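Local structure of transposon Tn7 transposition protein tnsA (Escherichia coli, 1T0F) at residues Glu180-Val185 / Ala237-Gly242. The protein works with TnsB as the Tn7 transposase, cutting the 5' DNA strands at the transposon ends as a metal-dependent, restriction enzyme-like endonuclease. Residues are numbered along the deposited sequence; the frame is centred on the assembly and turned at random.
Sequences EWLYSV and ALTANG
Tyr183 brings the hydroxyl end of its ring up to Ala240 and ends on that residue's carbonyl: its phenol OH donates to Ala240 O at 2.7 Å. The acceptor lies at the edge of the ring, near the ring plane, while on the carbonyl side the hydroxyl is tilted only slightly from the C=O plane and makes a bent C=O...donor angle of 114°. The ring is carried there by a chi1 of -57°, with CG anti to the carbonyl carbon. At the hydroxyl end of the ring, Tyr183 CE1 lies 3.8 Å from Ala240 CB, which sits to one side of the ring plane. An alanine in place of Tyr183 would probably leave Ala240 O without this donor and open a gap beside the Ala240 methyl.

The two helices that meet here, 173-183 and 230-240, both fall in the C-terminal family region of TnsA, and the contact joins their final turns. Leu182, the residue before Tyr183, points toward 237-242. Its side chain meets that of Thr239 at about a right angle, both methyls reaching the Thr239 methyl, with Leu182 CD1 3.9 Å from Thr239 CG2. In Thr239, CG2 stands anti to the backbone N, while OG1 hydrogen-bonds Ile235 O in its own helix. The Ala240 CB completes the patch, 4.4 Å from Leu182 CD2, and Phe246 packs on both Leu182 and Thr239.

Helix 230-240 closes in a Schellman motif, in which Gly242, with positive phi, donates its N to Thr239 O at 3.0 Å. Just before it, Asn241 bends back over the last turn: ND2 reaches Ala237 O at 2.8 Å with a nearly straight N-H...O angle of 169°. Asn241 N also donates to this oxygen, from the opposite face of its plane, and ND2 also bonds Glu188 O.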
loop_
_atom_site.group_PDB
_atom_site.type_symbol
_atom_site.label_atom_id
_atom_site.label_comp_id
_atom_site.label_asym_id
_atom_site.label_seq_id
_atom_site.Cartn_x
_atom_site.Cartn_y
_atom_site.Cartn_z
ATOM N N GLU A 180 -8.194 -5.304 -11.417
ATOM C CA GLU A 180 -8.097 -6.408 -12.363
ATOM C C GLU A 180 -8.076 -5.866 -13.790
ATOM O O GLU A 180 -7.275 -6.286 -14.620
ATOM C CB GLU A 180 -9.292 -7.344 -12.183
ATOM C CG GLU A 180 -8.939 -8.707 -11.613
ATOM C CD GLU A 180 -10.068 -9.311 -10.791
ATOM O OE1 GLU A 180 -11.223 -9.318 -11.270
ATOM O OE2 GLU A 180 -9.796 -9.781 -9.664
ATOM N N TRP A 181 -8.963 -4.921 -14.067
ATOM C CA TRP A 181 -9.048 -4.332 -15.393
ATOM C C TRP A 181 -7.862 -3.414 -15.681
ATOM O O TRP A 181 -7.245 -3.491 -16.744
ATOM C CB TRP A 181 -10.360 -3.555 -15.523
ATOM C CG TRP A 181 -10.491 -2.857 -16.830
ATOM C CD1 TRP A 181 -10.722 -3.426 -18.049
ATOM C CD2 TRP A 181 -10.328 -1.455 -17.062
ATOM N NE1 TRP A 181 -10.706 -2.459 -19.032
ATOM C CE2 TRP A 181 -10.466 -1.242 -18.451
ATOM C CE3 TRP A 181 -10.073 -0.355 -16.228
ATOM C CZ2 TRP A 181 -10.359 0.031 -19.029
ATOM C CZ3 TRP A 181 -9.966 0.908 -16.802
ATOM C CH2 TRP A 181 -10.109 1.089 -18.189
ATOM N N LEU A 182 -7.536 -2.554 -14.724
ATOM C CA LEU A 182 -6.438 -1.609 -14.875
ATOM C C LEU A 182 -5.053 -2.220 -14.929
ATOM O O LEU A 182 -4.162 -1.675 -15.572
ATOM C CB LEU A 182 -6.437 -0.604 -13.726
ATOM C CG LEU A 182 -7.188 0.711 -13.849
ATOM C CD1 LEU A 182 -6.945 1.499 -12.575
ATOM C CD2 LEU A 182 -6.695 1.496 -15.068
ATOM N N TYR A 183 -4.866 -3.338 -14.240
ATOM C CA TYR A 183 -3.558 -3.970 -14.176
ATOM C C TYR A 183 -3.541 -5.430 -14.630
ATOM O O TYR A 183 -2.622 -6.173 -14.292
ATOM C CB TYR A 183 -3.027 -3.867 -12.741
ATOM C CG TYR A 183 -2.926 -2.448 -12.217
ATOM C CD1 TYR A 183 -1.769 -1.691 -12.407
ATOM C CD2 TYR A 183 -3.994 -1.858 -11.541
ATOM C CE1 TYR A 183 -1.679 -0.379 -11.937
ATOM C CE2 TYR A 183 -3.915 -0.549 -11.068
ATOM C CZ TYR A 183 -2.757 0.184 -11.268
ATOM O OH TYR A 183 -2.675 1.479 -10.798
ATOM N N SER A 184 -4.550 -5.837 -15.395
ATOM C CA SER A 184 -4.625 -7.209 -15.891
ATOM C C SER A 184 -3.315 -7.571 -16.578
ATOM O O SER A 184 -2.810 -8.684 -16.435
ATOM C CB SER A 184 -5.761 -7.344 -16.903
ATOM O OG SER A 184 -5.508 -6.525 -18.032
ATOM N N VAL A 185 -2.775 -6.619 -17.331
ATOM C CA VAL A 185 -1.522 -6.825 -18.046
ATOM C C VAL A 185 -0.444 -5.866 -17.544
ATOM O O VAL A 185 -0.724 -4.942 -16.779
ATOM C CB VAL A 185 -1.706 -6.604 -19.562
ATOM C CG1 VAL A 185 -2.771 -7.552 -20.101
ATOM C CG2 VAL A 185 -2.091 -5.157 -19.834
ATOM N N ALA A 237 -3.688 4.043 -19.290
ATOM C CA ALA A 237 -2.264 4.050 -18.959
ATOM C C ALA A 237 -1.919 5.131 -17.937
ATOM O O ALA A 237 -1.156 4.887 -16.994
ATOM C CB ALA A 237 -1.430 4.237 -20.232
ATOM N N LEU A 238 -2.480 6.324 -18.115
ATOM C CA LEU A 238 -2.208 7.421 -17.190
ATOM C C LEU A 238 -2.812 7.135 -15.815
ATOM O O LEU A 238 -2.250 7.520 -14.787
ATOM C CB LEU A 238 -2.762 8.735 -17.755
ATOM C CG LEU A 238 -2.005 9.271 -18.978
ATOM C CD1 LEU A 238 -2.831 10.344 -19.697
ATOM C CD2 LEU A 238 -0.654 9.823 -18.521
ATOM N N THR A 239 -3.950 6.448 -15.796
ATOM C CA THR A 239 -4.607 6.119 -14.536
ATOM C C THR A 239 -3.823 5.041 -13.779
ATOM O O THR A 239 -3.628 5.143 -12.572
ATOM C CB THR A 239 -6.054 5.615 -14.759
ATOM O OG1 THR A 239 -6.824 6.633 -15.414
ATOM C CG2 THR A 239 -6.714 5.304 -13.423
ATOM N N ALA A 240 -3.372 4.016 -14.496
ATOM C CA ALA A 240 -2.614 2.924 -13.878
ATOM C C ALA A 240 -1.316 3.447 -13.263
ATOM O O ALA A 240 -0.853 2.950 -12.230
ATOM C CB ALA A 240 -2.309 1.853 -14.915
ATOM N N ASN A 241 -0.733 4.455 -13.900
ATOM C CA ASN A 241 0.501 5.052 -13.412
ATOM C C ASN A 241 0.266 6.078 -12.312
ATOM O O ASN A 241 1.221 6.591 -11.723
ATOM C CB ASN A 241 1.272 5.678 -14.572
ATOM C CG ASN A 241 2.042 4.650 -15.368
ATOM O OD1 ASN A 241 3.147 4.269 -14.994
ATOM N ND2 ASN A 241 1.450 4.175 -16.462
ATOM N N GLY A 242 -1.002 6.379 -12.040
ATOM C CA GLY A 242 -1.335 7.310 -10.970
ATOM C C GLY A 242 -1.550 8.772 -11.316
ATOM O O GLY A 242 -1.974 9.549 -10.454
#